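Local coordinates for N-terminal acetyltransferase-like protein (Chaetomium thermophilum, PDB 5NNP) that probably serves as Naa15, the TPR-type auxiliary subunit of the NatA N-terminal acetyltransferase complex, associating with the Naa10 subunit and the regulator HypK, at residues A[75-81]-A[106-110]; A[259-263]-A[279-283]; A[445-449]-A[464-468]. The contacts are given in a common frame with arbitrary orientation. Numbering follows the deposited sequence.

Contact 1. Residues A[75-81]-A[106-110]; sequences MKSYICW and KLEPE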
loop_
_atom_site.group_PDB
_atom_site.type_symbol
_atom_site.label_atom_id
_atom_site.label_comp_id
_atom_site.label_asym_id
_atom_site.label_seq_id
_atom_site.Cartn_x
_atom_site.Cartn_y
_atom_site.Cartn_z
ATOM N N MET A 75 -44.683 2.909 -1.166
ATOM C CA MET A 75 -43.530 3.807 -1.129
ATOM C C MET A 75 -43.145 4.168 0.301
ATOM O O MET A 75 -42.042 4.657 0.545
ATOM C CB MET A 75 -43.807 5.080 -1.933
ATOM C CG MET A 75 -44.340 4.826 -3.338
ATOM S SD MET A 75 -44.837 6.349 -4.189
ATOM C CE MET A 75 -43.278 7.241 -4.128
ATOM N N LYS A 76 -44.052 3.907 1.237
ATOM C CA LYS A 76 -43.818 4.225 2.638
ATOM C C LYS A 76 -43.437 2.982 3.477
ATOM O O LYS A 76 -43.425 3.040 4.708
ATOM C CB LYS A 76 -45.057 4.918 3.231
ATOM C CG LYS A 76 -45.362 6.287 2.613
ATOM C CD LYS A 76 -46.630 6.924 3.208
ATOM C CE LYS A 76 -46.823 8.377 2.739
ATOM N NZ LYS A 76 -48.084 9.012 3.234
ATOM N N SER A 77 -43.124 1.868 2.815
ATOM C CA SER A 77 -42.656 0.660 3.509
ATOM C C SER A 77 -41.145 0.645 3.683
ATOM O O SER A 77 -40.404 0.790 2.705
ATOM C CB SER A 77 -43.081 -0.590 2.750
ATOM O OG SER A 77 -42.382 -1.732 3.218
ATOM N N TYR A 78 -40.683 0.453 4.916
ATOM C CA TYR A 78 -39.243 0.501 5.189
ATOM C C TYR A 78 -38.568 -0.790 4.726
ATOM O O TYR A 78 -37.368 -0.816 4.459
ATOM C CB TYR A 78 -38.960 0.757 6.689
ATOM C CG TYR A 78 -39.018 -0.470 7.563
ATOM C CD1 TYR A 78 -37.909 -1.288 7.714
ATOM C CD2 TYR A 78 -40.180 -0.816 8.233
ATOM C CE1 TYR A 78 -37.954 -2.413 8.507
ATOM C CE2 TYR A 78 -40.237 -1.947 9.028
ATOM C CZ TYR A 78 -39.119 -2.741 9.158
ATOM O OH TYR A 78 -39.155 -3.868 9.948
ATOM N N ILE A 79 -39.347 -1.861 4.635
ATOM C CA ILE A 79 -38.843 -3.117 4.102
ATOM C C ILE A 79 -38.505 -2.995 2.619
ATOM O O ILE A 79 -37.411 -3.383 2.198
ATOM C CB ILE A 79 -39.849 -4.251 4.314
ATOM C CG1 ILE A 79 -39.937 -4.579 5.808
ATOM C CG2 ILE A 79 -39.459 -5.479 3.514
ATOM C CD1 ILE A 79 -41.184 -5.396 6.193
ATOM N N CYS A 80 -39.425 -2.441 1.832
ATOM C CA CYS A 80 -39.169 -2.276 0.406
ATOM C C CYS A 80 -37.893 -1.444 0.150
ATOM O O CYS A 80 -37.066 -1.795 -0.697
ATOM C CB CYS A 80 -40.374 -1.644 -0.283
ATOM S SG CYS A 80 -41.923 -2.592 -0.103
ATOM N N TRP A 81 -37.718 -0.363 0.903
ATOM C CA TRP A 81 -36.546 0.480 0.717
ATOM C C TRP A 81 -35.267 -0.212 1.213
ATOM O O TRP A 81 -34.228 -0.155 0.554
ATOM C CB TRP A 81 -36.757 1.833 1.404
ATOM C CG TRP A 81 -37.740 2.688 0.636
ATOM C CD1 TRP A 81 -39.053 2.920 0.950
ATOM C CD2 TRP A 81 -37.496 3.381 -0.595
ATOM N NE1 TRP A 81 -39.636 3.724 -0.000
ATOM C CE2 TRP A 81 -38.705 4.023 -0.960
ATOM C CE3 TRP A 81 -36.376 3.523 -1.424
ATOM C CZ2 TRP A 81 -38.829 4.798 -2.119
ATOM C CZ3 TRP A 81 -36.501 4.307 -2.590
ATOM C CH2 TRP A 81 -37.725 4.928 -2.920
ATOM N N LYS A 106 -35.645 6.702 7.779
ATOM C CA LYS A 106 -36.603 7.764 8.093
ATOM C C LYS A 106 -37.999 7.169 8.291
ATOM O O LYS A 106 -38.849 7.763 8.959
ATOM C CB LYS A 106 -36.645 8.844 7.001
ATOM C CG LYS A 106 -35.392 9.668 6.915
ATOM C CD LYS A 106 -35.503 10.814 5.933
ATOM C CE LYS A 106 -34.143 11.484 5.750
ATOM N NZ LYS A 106 -34.181 12.625 4.771
ATOM N N LEU A 107 -38.228 6.000 7.697
ATOM C CA LEU A 107 -39.498 5.298 7.848
ATOM C C LEU A 107 -39.520 4.460 9.118
ATOM O O LEU A 107 -40.549 4.358 9.769
ATOM C CB LEU A 107 -39.771 4.417 6.628
ATOM C CG LEU A 107 -40.067 5.231 5.372
ATOM C CD1 LEU A 107 -40.127 4.376 4.107
ATOM C CD2 LEU A 107 -41.357 5.972 5.600
ATOM N N GLU A 108 -38.381 3.870 9.469
ATOM C CA GLU A 108 -38.280 3.025 10.658
ATOM C C GLU A 108 -37.068 3.369 11.532
ATOM O O GLU A 108 -36.145 2.558 11.651
ATOM C CB GLU A 108 -38.201 1.566 10.236
ATOM C CG GLU A 108 -38.283 0.572 11.370
ATOM C CD GLU A 108 -39.690 0.447 11.911
ATOM O OE1 GLU A 108 -39.891 -0.375 12.819
ATOM O OE2 GLU A 108 -40.601 1.161 11.425
ATOM N N PRO A 109 -37.074 4.561 12.161
ATOM C CA PRO A 109 -35.928 5.109 12.909
ATOM C C PRO A 109 -35.433 4.197 14.045
ATOM O O PRO A 109 -34.307 4.362 14.512
ATOM C CB PRO A 109 -36.467 6.433 13.462
ATOM C CG PRO A 109 -37.929 6.305 13.419
ATOM C CD PRO A 109 -38.263 5.420 12.269
ATOM N N GLU A 110 -36.255 3.234 14.448
ATOM C CA GLU A 110 -35.902 2.312 15.507
ATOM C C GLU A 110 -34.954 1.210 15.045
ATOM O O GLU A 110 -34.371 0.504 15.861
ATOM C CB GLU A 110 -37.156 1.670 16.098
ATOM C CG GLU A 110 -38.168 2.647 16.663
ATOM C CD GLU A 110 -39.059 3.260 15.588
ATOM O OE1 GLU A 110 -39.952 4.059 15.954
ATOM O OE2 GLU A 110 -38.864 2.941 14.385
#
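The ring of Tyr78 lies under the side chain of Glu108. Glu108 CB sits over one face, 3.8 Å from the centroid of the Tyr78 ring and 24° off its normal. This is a CH-pi contact. The closest pair is Tyr78 CG and Glu108 CB at 3.5 Å. Beside it, Tyr78 CB meets Leu107 CB at 3.7 Å, and these two residues also have the nearest CA atoms, 5.5 Å apart. Leu107 reaches further along the 75-81 segment. Its CD1 is 3.6 Å from Lys76 O and 3.6 Å from Trp81 CD1, so the methyl group fills the bend where the loop turns into helix 78-90.

That bend is fixed from within. Trp81 NE1 donates a hydrogen bond to Met75 O at 2.6 Å. Ser77 is the N-cap of the helix, and its OG accepts weak bonds from Cys80 N at 3.3 Å and Ile79 N at 3.4 Å. Ser77 OG is also hydrogen-bonded to Asp45 of helix 44-55. The Trp81 ring packs edge-to-face with Phe103.

The start of helix 78-90 thus meets the end of helix 94-107, the two helices of a predicted TPR repeat. The sequence fits the motif: Trp81 and Pro109 fall where the TPR consensus has its tryptophan and its proline. Between the two segments there is van der Waals packing, with Leu107 CD1 also against the carbonyl oxygens of Met75, Lys76 and Ser77, and one CH-pi contact. None of the hydrogen bonds described links 75-81 to 106-110, so the fit between the two ends rests mainly on side-chain packing.

Contact 2. Residues A[259-263]-A[279-283]; sequences YKGLI and VYDEY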
loop_
_atom_site.group_PDB
_atom_site.type_symbol
_atom_site.label_atom_id
_atom_site.label_comp_id
_atom_site.label_asym_id
_atom_site.label_seq_id
_atom_site.Cartn_x
_atom_site.Cartn_y
_atom_site.Cartn_z
ATOM N N TYR A 259 19.217 9.652 13.980
ATOM C CA TYR A 259 20.533 10.293 13.941
ATOM C C TYR A 259 20.401 11.767 13.510
ATOM O O TYR A 259 21.013 12.651 14.114
ATOM C CB TYR A 259 21.495 9.548 13.007
ATOM C CG TYR A 259 21.879 8.161 13.474
ATOM C CD1 TYR A 259 22.912 7.973 14.383
ATOM C CD2 TYR A 259 21.220 7.036 12.992
ATOM C CE1 TYR A 259 23.273 6.700 14.813
ATOM C CE2 TYR A 259 21.566 5.766 13.418
ATOM C CZ TYR A 259 22.593 5.604 14.328
ATOM O OH TYR A 259 22.934 4.335 14.739
ATOM N N LYS A 260 19.601 12.025 12.476
ATOM C CA LYS A 260 19.372 13.394 12.023
ATOM C C LYS A 260 18.883 14.261 13.178
ATOM O O LYS A 260 19.459 15.315 13.456
ATOM C CB LYS A 260 18.369 13.439 10.867
ATOM C CG LYS A 260 18.930 12.935 9.552
ATOM C CD LYS A 260 17.925 13.027 8.421
ATOM C CE LYS A 260 18.540 12.556 7.111
ATOM N NZ LYS A 260 17.623 12.804 5.962
ATOM N N GLY A 261 17.840 13.789 13.860
ATOM C CA GLY A 261 17.299 14.457 15.027
ATOM C C GLY A 261 18.323 14.751 16.108
ATOM O O GLY A 261 18.411 15.884 16.577
ATOM N N LEU A 262 19.093 13.742 16.511
ATOM C CA LEU A 262 20.125 13.930 17.530
ATOM C C LEU A 262 21.099 15.004 17.099
ATOM O O LEU A 262 21.357 15.974 17.825
ATOM C CB LEU A 262 20.893 12.629 17.795
ATOM C CG LEU A 262 22.018 12.742 18.831
ATOM C CD1 LEU A 262 21.469 13.232 20.182
ATOM C CD2 LEU A 262 22.767 11.419 19.001
ATOM N N ILE A 263 21.636 14.818 15.902
ATOM C CA ILE A 263 22.673 15.690 15.381
ATOM C C ILE A 263 22.203 17.148 15.266
ATOM O O ILE A 263 22.949 18.084 15.576
ATOM C CB ILE A 263 23.164 15.162 14.033
ATOM C CG1 ILE A 263 24.070 13.951 14.277
ATOM C CG2 ILE A 263 23.890 16.246 13.267
ATOM C CD1 ILE A 263 24.294 13.093 13.062
ATOM N N VAL A 279 29.371 11.123 16.965
ATOM C CA VAL A 279 28.055 10.635 17.319
ATOM C C VAL A 279 27.860 9.210 16.789
ATOM O O VAL A 279 27.454 8.315 17.524
ATOM C CB VAL A 279 26.945 11.542 16.760
ATOM C CG1 VAL A 279 25.582 11.021 17.172
ATOM C CG2 VAL A 279 27.138 12.966 17.223
ATOM N N TYR A 280 28.155 9.005 15.509
ATOM C CA TYR A 280 27.967 7.691 14.892
ATOM C C TYR A 280 28.891 6.628 15.473
ATOM O O TYR A 280 28.471 5.500 15.719
ATOM C CB TYR A 280 28.169 7.776 13.383
ATOM C CG TYR A 280 27.043 8.483 12.685
ATOM C CD1 TYR A 280 27.099 9.853 12.445
ATOM C CD2 TYR A 280 25.904 7.792 12.293
ATOM C CE1 TYR A 280 26.056 10.509 11.812
ATOM C CE2 TYR A 280 24.862 8.435 11.657
ATOM C CZ TYR A 280 24.944 9.794 11.419
ATOM O OH TYR A 280 23.910 10.441 10.785
ATOM N N ASP A 281 30.148 6.983 15.694
ATOM C CA ASP A 281 31.097 6.028 16.254
ATOM C C ASP A 281 30.619 5.587 17.628
ATOM O O ASP A 281 30.761 4.428 18.011
ATOM C CB ASP A 281 32.507 6.630 16.337
ATOM C CG ASP A 281 33.135 6.822 14.973
ATOM O OD1 ASP A 281 32.713 6.136 14.025
ATOM O OD2 ASP A 281 34.053 7.654 14.841
ATOM N N GLU A 282 30.031 6.520 18.361
ATOM C CA GLU A 282 29.554 6.216 19.692
ATOM C C GLU A 282 28.530 5.091 19.684
ATOM O O GLU A 282 28.619 4.179 20.496
ATOM C CB GLU A 282 28.961 7.457 20.331
ATOM C CG GLU A 282 28.473 7.219 21.730
ATOM C CD GLU A 282 27.905 8.460 22.346
ATOM O OE1 GLU A 282 28.556 9.520 22.224
ATOM O OE2 GLU A 282 26.807 8.375 22.940
ATOM N N TYR A 283 27.570 5.135 18.759
ATOM C CA TYR A 283 26.555 4.082 18.705
ATOM C C TYR A 283 27.083 2.821 18.047
ATOM O O TYR A 283 26.610 1.734 18.349
ATOM C CB TYR A 283 25.281 4.590 18.016
ATOM C CG TYR A 283 24.532 5.503 18.973
ATOM C CD1 TYR A 283 23.624 4.989 19.890
ATOM C CD2 TYR A 283 24.797 6.861 19.014
ATOM C CE1 TYR A 283 22.982 5.803 20.783
ATOM C CE2 TYR A 283 24.162 7.673 19.899
ATOM C CZ TYR A 283 23.257 7.152 20.787
ATOM O OH TYR A 283 22.623 7.991 21.684
#
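Tyr259 comes first, pointing toward helix 273-286. Its ring lies nearly parallel to that of Tyr280, with the planes at 17° and the centroids 4.8 Å apart. The rings are slid sideways and barely overlap. The closest atoms are Tyr259 CD1 and Tyr280 CE2 at 3.4 Å, with Tyr280 CE2 over one face of the Tyr259 ring. At the edge of the same ring, Tyr259 OH is 4.0 Å from Tyr283 CB. The hydroxyl of Tyr259 is hydrogen-bonded to Pro253 O, just before its own helix.

One turn on, Leu262 CD2 packs 3.4 Å from Val279 CG1 and 4.1 Å from Tyr283 CE2. Ile263 then places CD1 3.4 Å from Tyr280 CE1, and its CG1 is 4.4 Å from Val279 CG2. The interface is therefore apolar and largely aromatic. The bulky side chains span the gap between the axes of the two short segments, 11.7 Å apart at closest approach. The N-to-C directions of these segments differ by 126°, an oblique crossing on the antiparallel side.

Helices 256-265 and 273-286 are consecutive and pack as a pair, consistent with the TPR-like family. Helix 238-251 packs against it: Arg246 meets both Leu262 and Tyr283, and Leu249 meets Tyr259. Leu296 and Pro297, in the loop after helix 292-295, cover Tyr280.

Contact 3. Residues A[445-449]-A[464-468]; sequences NSKAA and TMGLF. With PO4 (phosphate ion), chain U.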
loop_
_atom_site.group_PDB
_atom_site.type_symbol
_atom_site.label_atom_id
_atom_site.label_comp_id
_atom_site.label_asym_id
_atom_site.label_seq_id
_atom_site.Cartn_x
_atom_site.Cartn_y
_atom_site.Cartn_z
ATOM N N ASN A 445 13.066 -17.458 -8.992
ATOM C CA ASN A 445 12.039 -17.949 -9.900
ATOM C C ASN A 445 11.303 -16.780 -10.553
ATOM O O ASN A 445 11.054 -16.792 -11.762
ATOM C CB ASN A 445 11.054 -18.863 -9.174
ATOM C CG ASN A 445 9.952 -19.390 -10.093
ATOM O OD1 ASN A 445 8.954 -18.714 -10.323
ATOM N ND2 ASN A 445 10.127 -20.608 -10.607
ATOM N N SER A 446 10.983 -15.761 -9.756
ATOM C CA SER A 446 10.287 -14.574 -10.257
ATOM C C SER A 446 11.120 -13.794 -11.279
ATOM O O SER A 446 10.589 -13.272 -12.253
ATOM C CB SER A 446 9.898 -13.652 -9.097
ATOM O OG SER A 446 9.044 -14.316 -8.180
ATOM N N LYS A 447 12.420 -13.708 -11.043
ATOM C CA LYS A 447 13.334 -13.059 -11.972
ATOM C C LYS A 447 13.363 -13.751 -13.338
ATOM O O LYS A 447 13.351 -13.105 -14.393
ATOM C CB LYS A 447 14.732 -13.041 -11.379
ATOM C CG LYS A 447 15.078 -11.757 -10.713
ATOM C CD LYS A 447 15.339 -10.699 -11.748
ATOM C CE LYS A 447 15.545 -9.354 -11.083
ATOM N NZ LYS A 447 14.259 -8.778 -10.588
ATOM N N ALA A 448 13.403 -15.076 -13.309
ATOM C CA ALA A 448 13.493 -15.836 -14.545
ATOM C C ALA A 448 12.224 -15.625 -15.363
ATOM O O ALA A 448 12.284 -15.303 -16.551
ATOM C CB ALA A 448 13.731 -17.330 -14.253
ATOM N N ALA A 449 11.073 -15.771 -14.720
ATOM C CA ALA A 449 9.801 -15.511 -15.391
ATOM C C ALA A 449 9.745 -14.107 -16.015
ATOM O O ALA A 449 9.264 -13.936 -17.130
ATOM C CB ALA A 449 8.653 -15.697 -14.423
ATOM N N THR A 464 7.079 -21.286 -15.598
ATOM C CA THR A 464 8.077 -21.064 -14.564
ATOM C C THR A 464 7.385 -20.696 -13.245
ATOM O O THR A 464 7.700 -21.229 -12.174
ATOM C CB THR A 464 9.049 -19.945 -14.972
ATOM O OG1 THR A 464 9.631 -20.246 -16.247
ATOM C CG2 THR A 464 10.145 -19.747 -13.926
ATOM N N MET A 465 6.429 -19.776 -13.331
ATOM C CA MET A 465 5.709 -19.350 -12.146
ATOM C C MET A 465 4.906 -20.524 -11.584
ATOM O O MET A 465 4.693 -20.609 -10.374
ATOM C CB MET A 465 4.802 -18.165 -12.463
ATOM C CG MET A 465 5.538 -16.928 -12.936
ATOM S SD MET A 465 6.319 -15.913 -11.656
ATOM C CE MET A 465 4.879 -15.255 -10.811
ATOM N N GLY A 466 4.480 -21.423 -12.468
ATOM C CA GLY A 466 3.763 -22.622 -12.075
ATOM C C GLY A 466 4.536 -23.472 -11.078
ATOM O O GLY A 466 3.944 -24.258 -10.333
ATOM N N LEU A 467 5.859 -23.313 -11.042
ATOM C CA LEU A 467 6.659 -24.032 -10.061
ATOM C C LEU A 467 6.356 -23.590 -8.610
ATOM O O LEU A 467 6.656 -24.319 -7.665
ATOM C CB LEU A 467 8.145 -23.868 -10.363
ATOM C CG LEU A 467 8.825 -24.829 -11.364
ATOM C CD1 LEU A 467 7.833 -25.524 -12.289
ATOM C CD2 LEU A 467 9.888 -24.091 -12.166
ATOM N N PHE A 468 5.748 -22.416 -8.432
ATOM C CA PHE A 468 5.456 -21.911 -7.084
ATOM C C PHE A 468 3.989 -21.587 -6.785
ATOM O O PHE A 468 3.666 -21.297 -5.641
ATOM C CB PHE A 468 6.310 -20.679 -6.794
ATOM C CG PHE A 468 7.727 -21.012 -6.424
ATOM C CD1 PHE A 468 8.645 -21.359 -7.400
ATOM C CD2 PHE A 468 8.137 -20.994 -5.095
ATOM C CE1 PHE A 468 9.961 -21.676 -7.065
ATOM C CE2 PHE A 468 9.433 -21.311 -4.746
ATOM C CZ PHE A 468 10.353 -21.661 -5.730
HETATM P P PO4 U . 16.196 -6.455 -13.055
HETATM O O1 PO4 U . 16.916 -7.311 -14.067
HETATM O O2 PO4 U . 16.214 -5.024 -13.546
HETATM O O3 PO4 U . 14.759 -6.907 -12.902
HETATM O O4 PO4 U . 16.899 -6.577 -11.724
#
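Thr464 holds the only hydrogen bond between the segments. Its carbonyl O accepts from Asn445 ND2 at 3.0 Å, and Leu467 N also donates to this Thr464 O at 3.0 Å. Thr464 CG2 packs on the amide as well, 3.4 Å from Asn445 ND2, while its hydroxyl bonds to Gln452. Met465 follows, with SD 3.6 Å from Ala449 CB. Leu467 CB lies 3.8 Å from Asn445 ND2. Phe468 then brings CD1 to 3.6 Å from Asn445 CG, so the amide is held between this ring and the turn before it. Phe468 also packs on an apolar side chain of another protein chain in the assembly. Apart from the interface, Lys447 NZ makes a weak hydrogen bond at 3.0 Å to O3 of a phosphate ion, probably from the crystallisation liquor; Lys450 and Arg416 are also hydrogen-bonded to it. Helices 442-454 and 458-465 pair as a helical hairpin, as in the TPR-type superhelix of NatA auxiliary subunits.

From the N terminus, contact 1 comes first. It joins the start of helix 78-90 to the end of helix 94-107, closing a predicted TPR repeat on the surface. Contact 2 closes the short connection between helices 256-265 and 273-286. Contact 3 does the same for helices 442-454 and 458-465. The three are in series; none nests or crosses. Each ties sequence neighbours and none bridges distant parts of the solenoid. Contacts 1 and 2 lie on opposite sides of the chain's centre, with centres 65 Å apart. Contacts 2 and 3 both belong to the auxiliary-subunit homology region, yet their nearest atoms are about 27 Å apart.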